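Local atomic coordinates of carboxylesterase YbfK (Bacillus subtilis, PDB entry 4CCY), a protein that hydrolyses carboxylic esters to an alcohol and a carboxylate, as an intracellular carboxylesterase of the alpha/beta hydrolase superfamily. Residues Met101-Arg104 / Ala105-Ala108; Ala76-Gln80 / Phe81-Ala85; Phe107-Trp110 / Met111-Val114. All blocks are in the same frame, centred on the assembly; numbering follows the deposited sequence.

Contact 1: Met101-Arg104 / Ala105-Ala108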
loop_
_atom_site.group_PDB
_atom_site.type_symbol
_atom_site.label_atom_id
_atom_site.label_comp_id
_atom_site.label_asym_id
_atom_site.label_seq_id
_atom_site.Cartn_x
_atom_site.Cartn_y
_atom_site.Cartn_z
ATOM N N MET A 101 -12.267 -4.766 10.178
ATOM C CA MET A 101 -12.290 -3.453 9.575
ATOM C C MET A 101 -13.022 -3.592 8.249
ATOM O O MET A 101 -12.536 -4.286 7.356
ATOM C CB MET A 101 -10.849 -2.993 9.382
ATOM C CG MET A 101 -10.682 -1.513 9.159
ATOM S SD MET A 101 -8.954 -1.088 8.990
ATOM C CE MET A 101 -8.427 -2.182 7.658
ATOM N N GLU A 102 -14.192 -2.961 8.126
ATOM C CA GLU A 102 -15.158 -3.312 7.062
ATOM C C GLU A 102 -15.563 -2.224 6.072
ATOM O O GLU A 102 -15.738 -2.496 4.884
ATOM C CB GLU A 102 -16.428 -3.918 7.657
ATOM C CG GLU A 102 -16.217 -5.307 8.236
ATOM C CD GLU A 102 -17.495 -5.942 8.725
ATOM O OE1 GLU A 102 -18.303 -5.249 9.385
ATOM O OE2 GLU A 102 -17.677 -7.149 8.457
ATOM N N THR A 103 -15.757 -1.007 6.565
ATOM C CA THR A 103 -16.276 0.074 5.733
ATOM C C THR A 103 -15.155 1.080 5.504
ATOM O O THR A 103 -14.147 1.056 6.212
ATOM C CB THR A 103 -17.418 0.802 6.442
ATOM O OG1 THR A 103 -16.908 1.352 7.658
ATOM C CG2 THR A 103 -18.583 -0.158 6.747
ATOM N N ARG A 104 -15.332 1.974 4.533
ATOM C CA ARG A 104 -14.330 3.028 4.292
ATOM C C ARG A 104 -14.173 3.980 5.486
ATOM O O ARG A 104 -13.085 4.534 5.709
ATOM C CB ARG A 104 -14.596 3.767 2.966
ATOM C CG ARG A 104 -14.486 2.834 1.760
ATOM C CD ARG A 104 -14.638 3.517 0.399
ATOM N NE ARG A 104 -15.969 4.080 0.142
ATOM C CZ ARG A 104 -17.029 3.386 -0.277
ATOM N NH1 ARG A 104 -16.959 2.073 -0.487
ATOM N NH2 ARG A 104 -18.175 4.015 -0.491
ATOM N N ALA A 105 -15.251 4.150 6.258
ATOM C CA ALA A 105 -15.195 4.899 7.517
ATOM C C ALA A 105 -14.273 4.188 8.518
ATOM O O ALA A 105 -13.408 4.824 9.120
ATOM C CB ALA A 105 -16.595 5.100 8.094
ATOM N N ASP A 106 -14.437 2.871 8.667
ATOM C CA ASP A 106 -13.522 2.049 9.472
ATOM C C ASP A 106 -12.049 2.245 9.090
ATOM O O ASP A 106 -11.203 2.442 9.970
ATOM C CB ASP A 106 -13.855 0.558 9.338
ATOM C CG ASP A 106 -15.180 0.175 9.985
ATOM O OD1 ASP A 106 -15.730 0.940 10.799
ATOM O OD2 ASP A 106 -15.659 -0.923 9.666
ATOM N N PHE A 107 -11.746 2.188 7.786
ATOM C CA PHE A 107 -10.363 2.306 7.319
ATOM C C PHE A 107 -9.730 3.589 7.842
ATOM O O PHE A 107 -8.603 3.565 8.329
ATOM C CB PHE A 107 -10.239 2.280 5.772
ATOM C CG PHE A 107 -10.876 1.083 5.112
ATOM C CD1 PHE A 107 -11.050 -0.130 5.801
ATOM C CD2 PHE A 107 -11.290 1.159 3.785
ATOM C CE1 PHE A 107 -11.653 -1.222 5.180
ATOM C CE2 PHE A 107 -11.876 0.076 3.164
ATOM C CZ PHE A 107 -12.057 -1.115 3.854
ATOM N N ALA A 108 -10.449 4.704 7.706
ATOM C CA ALA A 108 -9.943 6.003 8.156
ATOM C C ALA A 108 -9.845 6.082 9.681
ATOM O O ALA A 108 -8.916 6.688 10.206
ATOM C CB ALA A 108 -10.780 7.143 7.590
#

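Contact 2: Ala76-Gln80 / Phe81-Ala85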
loop_
_atom_site.group_PDB
_atom_site.type_symbol
_atom_site.label_atom_id
_atom_site.label_comp_id
_atom_site.label_asym_id
_atom_site.label_seq_id
_atom_site.Cartn_x
_atom_site.Cartn_y
_atom_site.Cartn_z
ATOM N N ALA A 76 16.368 5.520 0.683
ATOM C CA ALA A 76 16.185 6.873 0.123
ATOM C C ALA A 76 15.231 7.733 0.964
ATOM O O ALA A 76 15.540 8.882 1.301
ATOM C CB ALA A 76 15.703 6.802 -1.320
ATOM N N TRP A 77 14.083 7.166 1.330
ATOM C CA TRP A 77 13.061 7.941 2.032
ATOM C C TRP A 77 13.357 8.192 3.488
ATOM O O TRP A 77 12.882 9.178 4.062
ATOM C CB TRP A 77 11.691 7.317 1.844
ATOM C CG TRP A 77 11.266 7.267 0.392
ATOM C CD1 TRP A 77 11.736 8.058 -0.666
ATOM C CD2 TRP A 77 10.254 6.388 -0.205
ATOM N NE1 TRP A 77 11.110 7.724 -1.841
ATOM C CE2 TRP A 77 10.207 6.728 -1.635
ATOM C CE3 TRP A 77 9.421 5.382 0.279
ATOM C CZ2 TRP A 77 9.355 6.076 -2.513
ATOM C CZ3 TRP A 77 8.562 4.743 -0.615
ATOM C CH2 TRP A 77 8.531 5.077 -1.975
ATOM N N SER A 78 14.170 7.326 4.088
ATOM C CA SER A 78 14.490 7.446 5.515
ATOM C C SER A 78 15.753 8.250 5.792
ATOM O O SER A 78 16.197 8.307 6.937
ATOM C CB SER A 78 14.562 6.065 6.180
ATOM O OG SER A 78 13.321 5.391 6.010
ATOM N N SER A 79 16.326 8.870 4.755
ATOM C CA SER A 79 17.378 9.864 4.949
ATOM C C SER A 79 16.752 11.145 5.485
ATOM O O SER A 79 17.302 11.779 6.383
ATOM C CB SER A 79 18.110 10.190 3.640
ATOM O OG SER A 79 18.401 9.022 2.894
ATOM N N GLN A 80 15.604 11.521 4.931
ATOM C CA GLN A 80 15.004 12.828 5.202
ATOM C C GLN A 80 13.721 12.740 6.005
ATOM O O GLN A 80 13.217 13.755 6.478
ATOM C CB GLN A 80 14.748 13.574 3.892
ATOM C CG GLN A 80 15.811 14.620 3.570
ATOM C CD GLN A 80 16.063 14.760 2.085
ATOM O OE1 GLN A 80 16.627 13.858 1.449
ATOM N NE2 GLN A 80 15.658 15.890 1.524
ATOM N N PHE A 81 13.189 11.529 6.152
ATOM C CA PHE A 81 11.934 11.335 6.874
ATOM C C PHE A 81 12.041 10.246 7.926
ATOM O O PHE A 81 12.788 9.279 7.768
ATOM C CB PHE A 81 10.791 11.009 5.903
ATOM C CG PHE A 81 10.551 12.077 4.877
ATOM C CD1 PHE A 81 9.783 13.199 5.187
ATOM C CD2 PHE A 81 11.108 11.977 3.608
ATOM C CE1 PHE A 81 9.568 14.190 4.240
ATOM C CE2 PHE A 81 10.901 12.972 2.661
ATOM C CZ PHE A 81 10.132 14.075 2.978
ATOM N N ARG A 82 11.288 10.418 8.999
ATOM C CA ARG A 82 11.025 9.328 9.913
ATOM C C ARG A 82 9.896 8.520 9.270
ATOM O O ARG A 82 8.748 8.970 9.244
ATOM C CB ARG A 82 10.613 9.871 11.283
ATOM C CG ARG A 82 10.349 8.804 12.340
ATOM C CD ARG A 82 11.609 8.040 12.737
ATOM N NE ARG A 82 11.341 7.109 13.840
ATOM C CZ ARG A 82 12.100 6.062 14.158
ATOM N NH1 ARG A 82 13.200 5.788 13.462
ATOM N NH2 ARG A 82 11.758 5.279 15.175
ATOM N N THR A 83 10.242 7.362 8.710
ATOM C CA THR A 83 9.271 6.510 8.016
ATOM C C THR A 83 8.661 5.471 8.937
ATOM O O THR A 83 9.360 4.826 9.719
ATOM C CB THR A 83 9.893 5.744 6.830
ATOM O OG1 THR A 83 11.038 5.005 7.299
ATOM C CG2 THR A 83 10.299 6.712 5.701
ATOM N N TYR A 84 7.352 5.312 8.815
ATOM C CA TYR A 84 6.603 4.307 9.535
ATOM C C TYR A 84 5.927 3.393 8.519
ATOM O O TYR A 84 4.963 3.789 7.885
ATOM C CB TYR A 84 5.545 4.970 10.394
ATOM C CG TYR A 84 6.086 5.888 11.476
ATOM C CD1 TYR A 84 6.659 5.366 12.641
ATOM C CD2 TYR A 84 5.995 7.277 11.347
ATOM C CE1 TYR A 84 7.122 6.201 13.643
ATOM C CE2 TYR A 84 6.458 8.124 12.348
ATOM C CZ TYR A 84 7.021 7.585 13.488
ATOM O OH TYR A 84 7.488 8.418 14.483
ATOM N N ALA A 85 6.438 2.174 8.366
ATOM C CA ALA A 85 5.856 1.220 7.428
ATOM C C ALA A 85 4.803 0.398 8.164
ATOM O O ALA A 85 5.118 -0.401 9.062
ATOM C CB ALA A 85 6.928 0.326 6.820
#

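Contact 3: Phe107-Trp110 / Met111-Val114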
loop_
_atom_site.group_PDB
_atom_site.type_symbol
_atom_site.label_atom_id
_atom_site.label_comp_id
_atom_site.label_asym_id
_atom_site.label_seq_id
_atom_site.Cartn_x
_atom_site.Cartn_y
_atom_site.Cartn_z
ATOM N N PHE A 107 -11.746 2.188 7.786
ATOM C CA PHE A 107 -10.363 2.306 7.319
ATOM C C PHE A 107 -9.730 3.589 7.842
ATOM O O PHE A 107 -8.603 3.565 8.329
ATOM C CB PHE A 107 -10.239 2.280 5.772
ATOM C CG PHE A 107 -10.876 1.083 5.112
ATOM C CD1 PHE A 107 -11.050 -0.130 5.801
ATOM C CD2 PHE A 107 -11.290 1.159 3.785
ATOM C CE1 PHE A 107 -11.653 -1.222 5.180
ATOM C CE2 PHE A 107 -11.876 0.076 3.164
ATOM C CZ PHE A 107 -12.057 -1.115 3.854
ATOM N N ALA A 108 -10.449 4.704 7.706
ATOM C CA ALA A 108 -9.943 6.003 8.156
ATOM C C ALA A 108 -9.845 6.082 9.681
ATOM O O ALA A 108 -8.916 6.688 10.206
ATOM C CB ALA A 108 -10.780 7.143 7.590
ATOM N N GLU A 109 -10.777 5.449 10.387
ATOM C CA GLU A 109 -10.684 5.380 11.854
ATOM C C GLU A 109 -9.473 4.566 12.315
ATOM O O GLU A 109 -8.772 4.971 13.247
ATOM C CB GLU A 109 -11.992 4.881 12.500
ATOM C CG GLU A 109 -13.145 5.886 12.428
ATOM C CD GLU A 109 -12.826 7.207 13.127
ATOM O OE1 GLU A 109 -12.423 7.181 14.307
ATOM O OE2 GLU A 109 -12.975 8.288 12.506
ATOM N N TRP A 110 -9.224 3.437 11.649
ATOM C CA TRP A 110 -8.023 2.631 11.887
ATOM C C TRP A 110 -6.769 3.479 11.775
ATOM O O TRP A 110 -5.928 3.453 12.661
ATOM C CB TRP A 110 -7.951 1.452 10.904
ATOM C CG TRP A 110 -6.608 0.744 10.906
ATOM C CD1 TRP A 110 -5.981 0.119 11.979
ATOM C CD2 TRP A 110 -5.680 0.585 9.783
ATOM N NE1 TRP A 110 -4.772 -0.416 11.604
ATOM C CE2 TRP A 110 -4.523 -0.157 10.303
ATOM C CE3 TRP A 110 -5.690 0.963 8.446
ATOM C CZ2 TRP A 110 -3.439 -0.504 9.493
ATOM C CZ3 TRP A 110 -4.581 0.627 7.648
ATOM C CH2 TRP A 110 -3.486 -0.089 8.161
ATOM N N MET A 111 -6.656 4.252 10.691
ATOM C CA MET A 111 -5.470 5.083 10.460
ATOM C C MET A 111 -5.326 6.224 11.462
ATOM O O MET A 111 -4.201 6.558 11.838
ATOM C CB MET A 111 -5.412 5.605 9.017
ATOM C CG MET A 111 -4.100 6.297 8.610
ATOM S SD MET A 111 -2.527 5.408 8.897
ATOM C CE MET A 111 -2.909 3.754 8.301
ATOM N N LYS A 112 -6.447 6.829 11.879
ATOM C CA LYS A 112 -6.419 7.834 12.952
ATOM C C LYS A 112 -5.842 7.255 14.244
ATOM O O LYS A 112 -5.023 7.905 14.888
ATOM C CB LYS A 112 -7.805 8.433 13.224
ATOM C CG LYS A 112 -8.267 9.455 12.203
ATOM C CD LYS A 112 -9.546 10.133 12.682
ATOM C CE LYS A 112 -10.340 10.669 11.505
ATOM N NZ LYS A 112 -11.603 11.292 11.983
ATOM N N ASP A 113 -6.252 6.037 14.600
ATOM C CA ASP A 113 -5.704 5.337 15.776
ATOM C C ASP A 113 -4.197 5.099 15.632
ATOM O O ASP A 113 -3.444 5.244 16.593
ATOM C CB ASP A 113 -6.376 3.971 15.980
ATOM C CG ASP A 113 -7.799 4.058 16.497
ATOM O OD1 ASP A 113 -8.309 5.167 16.765
ATOM O OD2 ASP A 113 -8.421 2.974 16.637
ATOM N N VAL A 114 -3.767 4.692 14.437
ATOM C CA VAL A 114 -2.334 4.502 14.172
ATOM C C VAL A 114 -1.593 5.825 14.404
ATOM O O VAL A 114 -0.652 5.875 15.179
ATOM C CB VAL A 114 -2.051 3.925 12.763
ATOM C CG1 VAL A 114 -0.563 3.928 12.461
ATOM C CG2 VAL A 114 -2.601 2.507 12.632
HETATM O O HOH W 1 -12.943 10.525 14.192
#

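Contact 1: Met101-Arg104 / Ala105-Ala108
Thr103 holds OG1 between its own N and carbonyl carbon (chi1 61°), and Asp106 turns CG beside its backbone N (chi1 -69°); the hydroxyl thus faces the N-H of Asp106 while the carboxylate swings back over the start of the helix. Asp106 N donates to Thr103 OG1 at 3.1 Å in a nearly straight bond, 168° at the hydrogen. The return grip falls on one oxygen. Asp106 OD2 takes Glu102 N at 2.9 Å through its anti lone pair and Thr103 N at 3.1 Å from above the carboxylate plane, so two backbone N-H groups ahead of the helix fix the rotation of the carboxylate. Its negative charge beside the N-terminal end of the helix is probably stabilised by the helix dipole.

Thr103 O sits 3.3 Å above the centre of the Phe107 ring and accepts from Phe107 N, in the carbonyl plane. Met101 works at the ring's edge: its CG, anti to the backbone N, lies 3.7 Å from Phe107 CD1, and the bend at the last torsion brings CE alongside the same edge. Met101 SD stands 5.3 Å from the ring centroid, a Met-aromatic contact made edge-on. Beyond the segments, Phe220 and His134 meet the same ring, and Arg104 reaches away to Gly219 O and Tyr222. Reciprocal bonding between Thr103 at the N-cap and Asp106 three residues on makes this a capping box, which starts helix 104-118 of the alpha/beta hydrolase fold.

Contact 2: Ala76-Gln80 / Phe81-Ala85
Ser78 OG and Thr83 OG1 meet hydroxyl to hydroxyl at 2.7 Å, a hydrogen bond in which either could be the donor. Each oxygen has a second partner: Ser78 OG is also bonded to Ile74 O, one turn back in its helix, and Thr83 OG1 makes a weak bond to Ser49 O on the neighbouring strand 42-49. Both outer partners are carbonyl oxygens that can only accept, so the two hydroxyl hydrogens are shared among three possible bonds and not all can form at the same moment. With chi1 at 54°, Thr83 places OG1 against Ser78 OG and leaves CG2 on the helix side as well, 3.3 Å from Ser78 OG and 4.1 Å from Trp77 CB.

The turn joins helix 71-80 to strand 82-86, the second half of a beta-alpha-beta crossover that starts from strand 56-60 in the central sheet of the alpha/beta hydrolase fold. Where the helix gives way to the turn, the backbone bond is weak: Phe81 N reaches Trp77 O at 3.2 Å, but the angle at the hydrogen is 129°. Phe81 O receives a CA-H...O contact from Ser78 CA at 3.4 Å. Trp77 O also lies in the plane of the Phe81 ring, at its edge, 3.3 Å from Phe81 CD2. The indole of Trp77 leads away from the turn, and its NE1 is satisfied by Asn284 O, on helix 280-290.

Phe81 sends its own ring against Leu288 of that helix and Leu57 of strand 56-60, and meets His124 with the planes at about 90°. Replacing this ring by the methyl of an alanine takes the edge away from Trp77 O and is likely to leave a gap between Leu57, Leu288 and His124. Gln80 O lies over one face of the ring, 3.5 Å from Phe81 CG.

Contact 3: Phe107-Trp110 / Met111-Val114
Trp110 lies with one indole face over the next turn of helix 104-118, where Met111 CE and Val114 CG2 both press against it; the contact is a run of alpha-helix in the alpha/beta hydrolase fold, carried by i to i+4 backbone bonds such as Val114 N to Trp110 O at 3.1 Å. The indole is thrown out with CG anti to the backbone N (chi1 168°), one face turned to Met111 and Val114. Met111 is its immediate neighbour in sequence, yet its chain bends at both outer torsions (52° and 45°) and curls the methyl back, so that CE sits 4.0 Å from the centroid of the six-membered ring. Val114, one turn on and pointing the same way as Trp110, places CG2 over the five-membered ring, 4.1 Å from its centroid. The two CH-pi contacts thus divide a single face between the two rings. The indole N-H leaves for Thr44 OG1, while Met111 also packs on Phe138 of helix 130-141.

Glu109 lies on the more solvent-facing flank. Its chain folds at chi2 and crosses the extended Lys112, leaving OE2 and NZ in a long salt bridge whose hydrogen bond is weak. Its other oxygen, OE1, is held by Arg40, which also binds Asp113 OD1, so one guanidinium serves two acids that would otherwise probably repel each other. A water closes the loose pair, donating to Glu109 OE2 at 2.8 Å and accepting from Lys112 NZ at 2.7 Å.

In the fold
From the N terminus, contact 2 comes first: it closes the tight passage from helix 71-80 into strand 82-86 and so ties the crossover to the central sheet. The chain then passes strand 96-97 and a loop before contact 1 turns it into helix 104-118, and contact 3 continues along that helix. Contact 2 is complete before the others begin; contacts 1 and 3 overlap at Phe107 and Ala108, and none encloses another. Those two also touch directly, Met101 SD lying 3.3 Å from Trp110 CB; their centres are about 8 Å apart. Contact 2 stands apart, its centre about 26 Å from that of contact 1 and about 20 Å from that of contact 3.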